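Local coordinates for DNA mismatch repair protein MUTS (PDB 1EWQ) that binds mismatched DNA, probably carrying out the recognition step of mismatch repair, and has a weak ATPase activity, at residues N132-A138 against P175-A181; G144-L148 against E169-H173. All coordinates share one frame; numbering follows the deposited sequence.

Interaction 1: residues N132-A138 against P175-A181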
loop_
_atom_site.group_PDB
_atom_site.type_symbol
_atom_site.label_atom_id
_atom_site.label_comp_id
_atom_site.label_asym_id
_atom_site.label_seq_id
_atom_site.Cartn_x
_atom_site.Cartn_y
_atom_site.Cartn_z
ATOM N N ASN C 132 -10.908 -17.993 8.190
ATOM C CA ASN C 132 -11.308 -16.599 8.257
ATOM C C ASN C 132 -12.200 -16.468 9.491
ATOM O O ASN C 132 -13.370 -16.863 9.475
ATOM C CB ASN C 132 -12.069 -16.240 6.983
ATOM C CG ASN C 132 -12.290 -14.767 6.838
ATOM O OD1 ASN C 132 -13.428 -14.290 6.880
ATOM N ND2 ASN C 132 -11.204 -14.024 6.666
ATOM N N TYR C 133 -11.643 -15.911 10.560
ATOM C CA TYR C 133 -12.378 -15.802 11.809
ATOM C C TYR C 133 -13.014 -14.478 12.181
ATOM O O TYR C 133 -12.427 -13.408 12.003
ATOM C CB TYR C 133 -11.488 -16.184 13.005
ATOM C CG TYR C 133 -10.963 -17.604 13.037
ATOM C CD1 TYR C 133 -9.591 -17.864 12.925
ATOM C CD2 TYR C 133 -11.826 -18.684 13.224
ATOM C CE1 TYR C 133 -9.098 -19.166 13.003
ATOM C CE2 TYR C 133 -11.338 -19.989 13.304
ATOM C CZ TYR C 133 -9.975 -20.219 13.194
ATOM O OH TYR C 133 -9.496 -21.509 13.273
ATOM N N LEU C 134 -14.225 -14.586 12.717
ATOM C CA LEU C 134 -14.943 -13.451 13.285
ATOM C C LEU C 134 -14.658 -13.784 14.747
ATOM O O LEU C 134 -14.842 -14.921 15.162
ATOM C CB LEU C 134 -16.455 -13.540 13.045
ATOM C CG LEU C 134 -17.302 -12.537 13.857
ATOM C CD1 LEU C 134 -16.941 -11.116 13.479
ATOM C CD2 LEU C 134 -18.781 -12.778 13.611
ATOM N N ALA C 135 -14.183 -12.818 15.514
ATOM C CA ALA C 135 -13.888 -13.057 16.916
ATOM C C ALA C 135 -14.741 -12.152 17.802
ATOM O O ALA C 135 -15.144 -11.063 17.387
ATOM C CB ALA C 135 -12.403 -12.811 17.186
ATOM N N ALA C 136 -15.019 -12.618 19.018
ATOM C CA ALA C 136 -15.803 -11.852 19.989
ATOM C C ALA C 136 -15.146 -11.957 21.364
ATOM O O ALA C 136 -14.796 -13.052 21.811
ATOM C CB ALA C 136 -17.234 -12.375 20.048
ATOM N N ILE C 137 -14.993 -10.804 22.015
ATOM C CA ILE C 137 -14.382 -10.685 23.335
ATOM C C ILE C 137 -15.363 -10.029 24.317
ATOM O O ILE C 137 -15.955 -8.983 24.016
ATOM C CB ILE C 137 -13.107 -9.795 23.274
ATOM C CG1 ILE C 137 -12.024 -10.479 22.424
ATOM C CG2 ILE C 137 -12.604 -9.501 24.676
ATOM C CD1 ILE C 137 -10.845 -9.575 22.080
ATOM N N ALA C 138 -15.528 -10.639 25.487
ATOM C CA ALA C 138 -16.423 -10.105 26.509
ATOM C C ALA C 138 -15.880 -10.401 27.901
ATOM O O ALA C 138 -14.908 -11.140 28.051
ATOM C CB ALA C 138 -17.814 -10.707 26.352
ATOM N N PRO C 175 -7.767 -12.978 13.758
ATOM C CA PRO C 175 -9.156 -12.793 13.330
ATOM C C PRO C 175 -9.213 -11.722 12.257
ATOM O O PRO C 175 -8.347 -10.858 12.205
ATOM C CB PRO C 175 -9.852 -12.351 14.606
ATOM C CG PRO C 175 -8.785 -11.531 15.271
ATOM C CD PRO C 175 -7.553 -12.401 15.096
ATOM N N ALA C 176 -10.226 -11.777 11.405
ATOM C CA ALA C 176 -10.360 -10.789 10.346
ATOM C C ALA C 176 -11.297 -9.670 10.791
ATOM O O ALA C 176 -11.300 -8.578 10.218
ATOM C CB ALA C 176 -10.896 -11.457 9.069
ATOM N N GLU C 177 -12.080 -9.952 11.829
ATOM C CA GLU C 177 -13.046 -8.999 12.360
ATOM C C GLU C 177 -13.300 -9.282 13.841
ATOM O O GLU C 177 -13.505 -10.426 14.239
ATOM C CB GLU C 177 -14.348 -9.123 11.583
ATOM C CG GLU C 177 -15.211 -7.894 11.608
ATOM C CD GLU C 177 -16.529 -8.112 10.910
ATOM O OE1 GLU C 177 -16.617 -9.019 10.049
ATOM O OE2 GLU C 177 -17.478 -7.365 11.213
ATOM N N VAL C 178 -13.309 -8.234 14.652
ATOM C CA VAL C 178 -13.512 -8.400 16.083
ATOM C C VAL C 178 -14.746 -7.670 16.636
ATOM O O VAL C 178 -15.003 -6.519 16.298
ATOM C CB VAL C 178 -12.246 -7.930 16.855
ATOM C CG1 VAL C 178 -12.493 -7.979 18.359
ATOM C CG2 VAL C 178 -11.057 -8.814 16.492
ATOM N N LEU C 179 -15.499 -8.362 17.486
ATOM C CA LEU C 179 -16.685 -7.800 18.127
ATOM C C LEU C 179 -16.356 -7.638 19.616
ATOM O O LEU C 179 -16.105 -8.628 20.303
ATOM C CB LEU C 179 -17.884 -8.747 17.999
ATOM C CG LEU C 179 -18.241 -9.351 16.642
ATOM C CD1 LEU C 179 -19.433 -10.271 16.820
ATOM C CD2 LEU C 179 -18.557 -8.258 15.629
ATOM N N LEU C 180 -16.355 -6.406 20.111
ATOM C CA LEU C 180 -16.052 -6.162 21.521
ATOM C C LEU C 180 -17.324 -5.929 22.331
ATOM O O LEU C 180 -18.262 -5.287 21.858
ATOM C CB LEU C 180 -15.119 -4.952 21.671
ATOM C CG LEU C 180 -13.712 -5.005 21.050
ATOM C CD1 LEU C 180 -13.097 -3.607 21.063
ATOM C CD2 LEU C 180 -12.828 -5.992 21.812
ATOM N N ALA C 181 -17.347 -6.470 23.544
ATOM C CA ALA C 181 -18.482 -6.318 24.448
ATOM C C ALA C 181 -18.719 -4.830 24.705
ATOM O O ALA C 181 -17.784 -4.034 24.675
ATOM C CB ALA C 181 -18.194 -7.029 25.764
#
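A135 reaches across to the strand of E177-L180 through both of its backbone polar atoms: A135 N gives its hydrogen to E177 O at 2.8 Å, and A135 O receives L179 N at 2.7 Å. I137 repeats the pattern, bonding L179 O through its N and taking A181 N on its O, so the ladder is that of parallel strands. Toward the N-terminal end, Y133 O accepts A176 N at 2.8 Å, in the carbonyl plane, and more weakly E177 N. Three CA-H...O contacts lie between the N-H bonds, the shortest from A136 CA to L179 O at 3.3 Å.

The side chains sort onto two faces. On that of L134, A136, E177 and L179, the CD1 methyl of L134 lies 3.8 Å from E177 CB and also 3.8 Å from L179 CG; the two leucines cross nearly at right angles. Helix 215-232 covers this face through L224 and Y227. On the other, A135 CB meets P175 CB at 3.7 Å, while I137 and L180 run side by side, L180 CD2 standing 4.1 Å from I137 CB. Helices 163-173 and 188-197 cover that side.

E177 extends its chain beyond CG (chi2 -176°), carrying the carboxylate past L134 to T117 and G119 on OE1 and S203 on OE2. The hydroxyl of Y133 bonds E154.

The contact is thus a parallel pairing inside the mixed sheet of MutS domain II: backbone bonds set the register, aliphatic groups fill both faces, and the one buried carboxylate is satisfied by several hydrogen-bond partners.

Interaction 2: residues G144-L148 against E169-H173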
loop_
_atom_site.group_PDB
_atom_site.type_symbol
_atom_site.label_atom_id
_atom_site.label_comp_id
_atom_site.label_asym_id
_atom_site.label_seq_id
_atom_site.Cartn_x
_atom_site.Cartn_y
_atom_site.Cartn_z
ATOM N N GLY C 144 -13.841 -13.762 28.189
ATOM C CA GLY C 144 -14.422 -14.698 27.246
ATOM C C GLY C 144 -13.979 -14.364 25.832
ATOM O O GLY C 144 -14.061 -13.219 25.410
ATOM N N LEU C 145 -13.510 -15.368 25.100
ATOM C CA LEU C 145 -13.033 -15.178 23.732
ATOM C C LEU C 145 -13.625 -16.307 22.895
ATOM O O LEU C 145 -13.458 -17.485 23.233
ATOM C CB LEU C 145 -11.505 -15.281 23.712
ATOM C CG LEU C 145 -10.625 -14.672 22.611
ATOM C CD1 LEU C 145 -9.421 -15.585 22.412
ATOM C CD2 LEU C 145 -11.375 -14.496 21.323
ATOM N N ALA C 146 -14.324 -15.956 21.815
ATOM C CA ALA C 146 -14.924 -16.968 20.947
ATOM C C ALA C 146 -14.700 -16.640 19.483
ATOM O O ALA C 146 -14.647 -15.478 19.091
ATOM C CB ALA C 146 -16.415 -17.106 21.230
ATOM N N PHE C 147 -14.557 -17.682 18.675
ATOM C CA PHE C 147 -14.330 -17.524 17.254
ATOM C C PHE C 147 -15.380 -18.271 16.454
ATOM O O PHE C 147 -15.933 -19.277 16.900
ATOM C CB PHE C 147 -12.958 -18.080 16.854
ATOM C CG PHE C 147 -11.806 -17.418 17.540
ATOM C CD1 PHE C 147 -11.227 -17.996 18.652
ATOM C CD2 PHE C 147 -11.296 -16.210 17.067
ATOM C CE1 PHE C 147 -10.147 -17.382 19.296
ATOM C CE2 PHE C 147 -10.226 -15.595 17.701
ATOM C CZ PHE C 147 -9.650 -16.183 18.818
ATOM N N LEU C 148 -15.642 -17.764 15.262
ATOM C CA LEU C 148 -16.575 -18.393 14.345
ATOM C C LEU C 148 -16.030 -18.189 12.944
ATOM O O LEU C 148 -15.628 -17.082 12.587
ATOM C CB LEU C 148 -17.974 -17.765 14.421
ATOM C CG LEU C 148 -18.947 -18.263 13.337
ATOM C CD1 LEU C 148 -19.199 -19.779 13.501
ATOM C CD2 LEU C 148 -20.274 -17.499 13.434
ATOM N N GLU C 169 -4.156 -15.185 22.815
ATOM C CA GLU C 169 -5.059 -16.143 22.191
ATOM C C GLU C 169 -5.645 -15.536 20.937
ATOM O O GLU C 169 -5.817 -16.212 19.930
ATOM C CB GLU C 169 -6.208 -16.535 23.127
ATOM C CG GLU C 169 -6.021 -17.849 23.840
ATOM C CD GLU C 169 -5.643 -18.996 22.912
ATOM O OE1 GLU C 169 -6.463 -19.430 22.083
ATOM O OE2 GLU C 169 -4.503 -19.463 23.021
ATOM N N LEU C 170 -5.953 -14.249 21.013
ATOM C CA LEU C 170 -6.534 -13.534 19.885
ATOM C C LEU C 170 -5.515 -13.453 18.746
ATOM O O LEU C 170 -5.831 -13.765 17.599
ATOM C CB LEU C 170 -6.968 -12.126 20.329
ATOM C CG LEU C 170 -7.816 -11.221 19.413
ATOM C CD1 LEU C 170 -7.065 -10.943 18.137
ATOM C CD2 LEU C 170 -9.141 -11.876 19.107
ATOM N N PHE C 171 -4.285 -13.065 19.067
ATOM C CA PHE C 171 -3.257 -12.941 18.041
ATOM C C PHE C 171 -2.947 -14.231 17.275
ATOM O O PHE C 171 -2.841 -14.211 16.050
ATOM C CB PHE C 171 -1.959 -12.421 18.636
ATOM C CG PHE C 171 -0.916 -12.153 17.612
ATOM C CD1 PHE C 171 -0.893 -10.941 16.936
ATOM C CD2 PHE C 171 0.013 -13.130 17.277
ATOM C CE1 PHE C 171 0.037 -10.706 15.939
ATOM C CE2 PHE C 171 0.952 -12.900 16.272
ATOM C CZ PHE C 171 0.963 -11.691 15.604
ATOM N N ARG C 172 -2.786 -15.346 17.979
ATOM C CA ARG C 172 -2.483 -16.592 17.285
ATOM C C ARG C 172 -3.579 -16.975 16.278
ATOM O O ARG C 172 -3.336 -17.767 15.378
ATOM C CB ARG C 172 -2.234 -17.747 18.284
ATOM C CG ARG C 172 -3.085 -17.704 19.543
ATOM C CD ARG C 172 -3.139 -19.018 20.354
ATOM N NE ARG C 172 -1.926 -19.842 20.327
ATOM C CZ ARG C 172 -1.573 -20.674 21.310
ATOM N NH1 ARG C 172 -2.336 -20.772 22.397
ATOM N NH2 ARG C 172 -0.482 -21.431 21.208
ATOM N N HIS C 173 -4.777 -16.413 16.419
ATOM C CA HIS C 173 -5.861 -16.728 15.487
ATOM C C HIS C 173 -5.981 -15.725 14.355
ATOM O O HIS C 173 -6.639 -15.999 13.358
ATOM C CB HIS C 173 -7.200 -16.817 16.215
ATOM C CG HIS C 173 -7.326 -18.015 17.104
ATOM N ND1 HIS C 173 -7.773 -19.237 16.649
ATOM C CD2 HIS C 173 -7.024 -18.187 18.411
ATOM C CE1 HIS C 173 -7.741 -20.110 17.640
ATOM N NE2 HIS C 173 -7.290 -19.498 18.720
#
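F147 and H173 both turn CG anti to their own carbonyl carbon (chi1 -60° and -70°), which swings the two rings toward each other between strand 143-149 and helix 163-173. There they form an offset face-to-face stack, centroids 4.0 Å apart and planes inclined by 30°. The overlap is at the rims: F147 CE1 stands over the rim of the imidazole and H173 CG over the rim of the phenyl ring, with F147 CZ coming to 3.3 Å from H173 CD2.

Aliphatic contacts flank the stack. L145 puts its CD1 methyl 3.4 Å from E169 CB, and its CD2 meets L170 CD2 at 4.1 Å; that same L170 methyl touches F147 CE2 obliquely.

The polar groups bond within 169-173 and to residues beyond the strand, not to 144-148. E169 OE2 takes R172 NH1 at 2.6 Å in a salt bridge lying in the guanidinium plane, while E169 OE1 binds Y244 OH and, weakly, H173 NE2. Were H173 an alanine, the F147 ring would probably lose its stacking partner and E169 OE1 its weak second bond.

With no hydrogen bond between them, strand and helix are joined by ring stacking and methyl packing, and the carboxylate of E169 is matched by its own helix and Y244.

Both contacts are buried in MutS domain II, well away from the bound DNA, and interaction 2 is nested in the chain loop that interaction 1 closes. They share one sheet: strands 134-139 and 143-149 are antiparallel neighbours, tied where A138 O meets G144 N and L148 O meets L134 N. Helix 163-173 is followed in the chain by strand 177-180, and P175, between them, packs on L170 of interaction 2; the Y133 ring meets those of F147 and H173. Their chemistry follows their place: within the sheet, 132-138 and 175-181 are held by a backbone ladder, whereas 144-148 and 169-173, sheet against helix, meet through side chains.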